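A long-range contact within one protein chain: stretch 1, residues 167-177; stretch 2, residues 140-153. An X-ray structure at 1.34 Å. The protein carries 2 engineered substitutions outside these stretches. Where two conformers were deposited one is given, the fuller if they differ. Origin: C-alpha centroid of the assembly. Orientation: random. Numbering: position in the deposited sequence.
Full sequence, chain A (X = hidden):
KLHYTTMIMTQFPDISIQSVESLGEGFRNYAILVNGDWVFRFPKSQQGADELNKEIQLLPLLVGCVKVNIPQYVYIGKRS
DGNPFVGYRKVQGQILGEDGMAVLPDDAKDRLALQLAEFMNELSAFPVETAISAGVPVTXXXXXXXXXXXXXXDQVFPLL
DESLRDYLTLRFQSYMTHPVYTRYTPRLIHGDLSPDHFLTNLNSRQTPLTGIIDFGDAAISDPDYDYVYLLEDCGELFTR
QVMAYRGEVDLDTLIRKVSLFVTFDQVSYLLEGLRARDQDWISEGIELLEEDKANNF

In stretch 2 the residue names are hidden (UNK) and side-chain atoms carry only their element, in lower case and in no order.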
# COMPACT_ATOMS: atom_id res chain seq x y z
N TYR A 167 4.40 20.66 -16.48
CA TYR A 167 3.54 20.37 -15.34
C TYR A 167 4.26 19.50 -14.32
O TYR A 167 4.25 19.79 -13.12
CB TYR A 167 2.26 19.68 -15.82
CG TYR A 167 1.44 19.06 -14.72
CD1 TYR A 167 0.65 19.85 -13.89
CD2 TYR A 167 1.45 17.68 -14.50
CE1 TYR A 167 -0.11 19.28 -12.87
CE2 TYR A 167 0.69 17.11 -13.48
CZ TYR A 167 -0.09 17.92 -12.67
OH TYR A 167 -0.84 17.37 -11.66
N LEU A 168 4.91 18.42 -14.77
CA LEU A 168 5.60 17.55 -13.83
C LEU A 168 6.74 18.28 -13.12
O LEU A 168 6.94 18.08 -11.91
CB LEU A 168 6.10 16.29 -14.52
CG LEU A 168 5.01 15.29 -14.93
CD1 LEU A 168 5.66 14.11 -15.61
CD2 LEU A 168 4.19 14.84 -13.73
N THR A 169 7.51 19.09 -13.84
CA THR A 169 8.58 19.84 -13.18
C THR A 169 8.01 20.77 -12.12
O THR A 169 8.58 20.91 -11.03
CB THR A 169 9.37 20.63 -14.22
OG1 THR A 169 9.96 19.71 -15.15
CG2 THR A 169 10.46 21.45 -13.55
N LEU A 170 6.88 21.42 -12.42
CA LEU A 170 6.21 22.27 -11.45
C LEU A 170 5.82 21.49 -10.20
O LEU A 170 6.02 21.96 -9.08
CB LEU A 170 4.96 22.88 -12.09
CG LEU A 170 4.01 23.64 -11.15
CD1 LEU A 170 4.67 24.87 -10.54
CD2 LEU A 170 2.74 24.00 -11.88
N ARG A 171 5.26 20.29 -10.38
CA ARG A 171 4.83 19.49 -9.24
C ARG A 171 6.02 19.06 -8.40
O ARG A 171 5.98 19.15 -7.16
CB ARG A 171 4.02 18.28 -9.72
CG ARG A 171 2.77 18.65 -10.52
CD ARG A 171 1.71 19.26 -9.62
NE ARG A 171 0.96 18.24 -8.87
CZ ARG A 171 -0.03 18.50 -8.03
NH1 ARG A 171 -0.39 19.76 -7.78
NH2 ARG A 171 -0.66 17.51 -7.41
N PHE A 172 7.09 18.58 -9.04
CA PHE A 172 8.29 18.22 -8.29
C PHE A 172 8.86 19.42 -7.54
O PHE A 172 9.21 19.32 -6.36
CB PHE A 172 9.33 17.61 -9.22
CG PHE A 172 9.12 16.14 -9.51
CD1 PHE A 172 9.38 15.18 -8.54
CD2 PHE A 172 8.68 15.73 -10.75
CE1 PHE A 172 9.20 13.83 -8.82
CE2 PHE A 172 8.50 14.39 -11.04
CZ PHE A 172 8.75 13.44 -10.06
N GLN A 173 8.94 20.57 -8.22
CA GLN A 173 9.50 21.75 -7.56
C GLN A 173 8.59 22.24 -6.44
O GLN A 173 9.08 22.68 -5.39
CB GLN A 173 9.80 22.85 -8.57
CG GLN A 173 10.97 22.51 -9.49
CD GLN A 173 12.13 21.87 -8.74
OE1 GLN A 173 12.36 20.67 -8.84
NE2 GLN A 173 12.86 22.68 -7.98
N SER A 174 7.27 22.17 -6.62
CA SER A 174 6.36 22.60 -5.56
C SER A 174 6.54 21.77 -4.30
O SER A 174 6.46 22.29 -3.18
CB SER A 174 4.91 22.56 -6.05
OG SER A 174 4.68 23.58 -7.00
N TYR A 175 6.79 20.47 -4.45
CA TYR A 175 7.09 19.65 -3.28
C TYR A 175 8.47 20.00 -2.73
O TYR A 175 8.61 20.33 -1.55
CB TYR A 175 7.01 18.16 -3.63
CG TYR A 175 7.50 17.28 -2.49
CD1 TYR A 175 6.67 16.99 -1.42
CD2 TYR A 175 8.80 16.79 -2.48
CE1 TYR A 175 7.12 16.21 -0.36
CE2 TYR A 175 9.26 16.03 -1.43
CZ TYR A 175 8.42 15.72 -0.38
OH TYR A 175 8.87 14.95 0.67
N MET A 176 9.50 19.96 -3.59
CA MET A 176 10.87 19.99 -3.10
C MET A 176 11.24 21.31 -2.45
O MET A 176 12.06 21.33 -1.52
CB MET A 176 11.85 19.66 -4.24
CG MET A 176 11.76 18.22 -4.74
SD MET A 176 12.27 16.94 -3.56
CE MET A 176 13.86 17.57 -3.03
N THR A 177 10.66 22.43 -2.89
CA THR A 177 11.08 23.74 -2.41
C THR A 177 10.27 24.26 -1.23
O THR A 177 10.51 25.39 -0.79
CB THR A 177 11.03 24.78 -3.55
OG1 THR A 177 9.68 24.96 -3.98
CG2 THR A 177 11.90 24.33 -4.72
N UNK A 140 13.77 8.25 3.93
CA UNK A 140 13.69 9.70 3.80
C UNK A 140 12.91 10.03 2.54
O UNK A 140 13.42 9.86 1.43
n UNK A 140 15.98 12.39 4.54
o UNK A 140 14.34 12.44 3.01
c UNK A 140 15.11 11.80 3.73
c UNK A 140 15.10 10.28 3.75
N UNK A 141 11.68 10.53 2.71
CA UNK A 141 10.79 10.70 1.57
C UNK A 141 11.27 11.81 0.63
O UNK A 141 11.10 11.70 -0.59
c UNK A 141 6.91 10.97 1.61
c UNK A 141 8.28 10.92 0.97
c UNK A 141 8.43 9.69 0.09
c UNK A 141 9.36 10.94 2.05
N UNK A 142 11.87 12.86 1.18
CA UNK A 142 12.39 13.92 0.32
C UNK A 142 13.45 13.39 -0.63
O UNK A 142 13.44 13.70 -1.83
c UNK A 142 14.13 17.27 1.28
n UNK A 142 15.14 19.55 1.36
c UNK A 142 12.97 15.04 1.19
c UNK A 142 13.45 16.24 0.39
c UNK A 142 14.55 18.49 0.49
N UNK A 143 14.36 12.55 -0.12
CA UNK A 143 15.41 11.99 -0.97
C UNK A 143 14.84 11.00 -1.99
O UNK A 143 15.33 10.92 -3.12
c UNK A 143 16.47 11.34 -0.10
c UNK A 143 17.54 10.65 -0.92
o UNK A 143 18.38 11.30 -1.54
n UNK A 143 17.51 9.32 -0.93
N UNK A 144 13.81 10.24 -1.60
CA UNK A 144 13.19 9.31 -2.55
C UNK A 144 12.57 10.06 -3.72
O UNK A 144 12.68 9.63 -4.87
c UNK A 144 12.14 8.48 -1.82
c UNK A 144 9.97 5.39 -2.64
c UNK A 144 10.55 6.54 -1.83
c UNK A 144 11.46 7.41 -2.67
n UNK A 144 9.16 4.46 -1.79
N UNK A 145 11.92 11.19 -3.44
CA UNK A 145 11.29 11.96 -4.51
C UNK A 145 12.35 12.66 -5.37
O UNK A 145 12.17 12.81 -6.58
c UNK A 145 9.79 13.97 -4.93
c UNK A 145 10.25 12.92 -3.90
c UNK A 145 9.08 12.10 -3.35
c UNK A 145 8.18 12.84 -2.37
N UNK A 146 13.47 13.06 -4.77
CA UNK A 146 14.58 13.59 -5.55
C UNK A 146 15.08 12.56 -6.56
O UNK A 146 15.25 12.87 -7.74
c UNK A 146 16.67 15.80 -6.12
c UNK A 146 15.70 14.04 -4.62
c UNK A 146 18.05 14.83 -4.26
c UNK A 146 16.97 14.55 -5.30
N UNK A 147 15.31 11.33 -6.10
CA UNK A 147 15.74 10.27 -7.01
C UNK A 147 14.69 10.01 -8.09
O UNK A 147 15.04 9.77 -9.25
c UNK A 147 17.20 9.06 -5.26
c UNK A 147 16.02 8.99 -6.22
c UNK A 147 18.48 9.29 -6.03
c UNK A 147 17.29 7.80 -4.42
N UNK A 148 13.41 10.06 -7.72
CA UNK A 148 12.35 9.89 -8.70
C UNK A 148 12.41 10.97 -9.77
O UNK A 148 12.29 10.67 -10.96
c UNK A 148 8.49 9.92 -8.14
c UNK A 148 10.99 9.89 -8.01
c UNK A 148 9.77 9.69 -8.92
c UNK A 148 9.79 8.29 -9.50
N UNK A 149 12.62 12.22 -9.37
CA UNK A 149 12.64 13.30 -10.35
C UNK A 149 13.77 13.13 -11.35
O UNK A 149 13.64 13.52 -12.52
o UNK A 149 14.02 14.87 -9.12
c UNK A 149 12.73 14.66 -9.65
N UNK A 150 14.89 12.54 -10.92
CA UNK A 150 15.98 12.26 -11.86
C UNK A 150 15.59 11.15 -12.84
O UNK A 150 15.93 11.22 -14.03
o UNK A 150 19.32 11.38 -9.40
c UNK A 150 17.25 11.90 -11.09
o UNK A 150 19.29 13.33 -8.39
c UNK A 150 17.72 12.98 -10.14
c UNK A 150 18.86 12.53 -9.25
N UNK A 151 14.90 10.13 -12.38
CA UNK A 151 14.49 9.06 -13.24
C UNK A 151 13.47 9.51 -14.25
O UNK A 151 13.44 9.03 -15.34
c UNK A 151 13.95 7.91 -12.43
N UNK A 152 12.63 10.44 -13.88
CA UNK A 152 11.60 10.92 -14.75
C UNK A 152 12.22 11.72 -15.90
O UNK A 152 11.82 11.63 -17.01
c UNK A 152 10.55 11.70 -13.93
c UNK A 152 9.38 12.16 -14.76
c UNK A 152 10.01 10.78 -12.90
N UNK A 153 13.24 12.48 -15.57
CA UNK A 153 13.91 13.29 -16.55
C UNK A 153 14.50 12.45 -17.65
O UNK A 153 14.41 12.75 -18.79
c UNK A 153 15.82 16.33 -16.48
o UNK A 153 15.94 16.70 -15.31
c UNK A 153 15.84 14.86 -16.84
o UNK A 153 15.66 17.13 -17.39
c UNK A 153 15.04 14.01 -15.88

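Position 140 carries two carbons, the second bearing one oxygen and one nitrogen, and touches nothing on stretch 1: Asn 140. It is the N-cap, its OD1 accepting from the backbone N of residue 143 at 3.1 Å, which satisfies an amide in the first turn. Position 141 has four carbons forked at the second, the fork carbon 4.1 Å from Tyr 175 OH: Leu 141, buried and suited to an apolar margin. At 142 four carbons run in a row to a nitrogen, and the second carbon lies 3.7 Å from Met 176 CE. This is Lys 142, whose aliphatic stem packs on the methionine while its all-t chain carries the charge onward.

Position 143, two carbons with an oxygen and a nitrogen on the second, points away, and 144, four carbons in a row ending in nitrogen, is out of reach: Asn 143 and Lys 144, polar and exposed.

Position 145 has four carbons forked at the first, one arm two carbons long. That arm's end carbon lies over the face of the Tyr 175 ring, 3.8 Å from the centroid, a CH-pi contact; the one-carbon arm lies at the Phe 172 ring edge, 3.8 Å from CD1. This is Ile 145, whose beta-branch reaches two aromatic rings at once.

Positions 146, 147 and 148 each show four carbons forked at the second. The first points away, yet its CB comes within 4.3 Å of Met 176 CE: Leu 146, adding apolar surface at the margin. The next reaches nothing on stretch 1: Leu 147, exposed. In the third, a terminal carbon lies 4.0 Å from Phe 172 CZ at the ring edge: Leu 148, apolar against the aromatic ring.

Position 149 has one carbon, then one oxygen; CB sits over the Phe 172 face, 3.8 Å from the ring centroid. This is Ser 149, small enough to lie against the ring, its OG donating to Leu 146 O at 2.7 Å.

Position 150, three carbons with two oxygens on the third, and 151, a lone carbon, do not touch stretch 1: Glu 150, its charge exposed, and Ala 151. Position 152 has one carbon carrying two others, 4.3 Å from Leu 168 CD1 and 4.1 Å from Phe 172 CZ respectively: Val 152, buried, its methyls serving two apolar neighbours. Position 153, three carbons ending in two oxygens, is out of reach: Glu 153, exposed.

The helices run nearly antiparallel, at 159°, and bury 507 Å². No hydrogen bond crosses; Phe 172 is a knob among Ile 145, Leu 148, Ser 149 and Val 152, and apolar packing joins the pair.

Stretch 2, residues 140-153: NLKNKILLLSEAVE
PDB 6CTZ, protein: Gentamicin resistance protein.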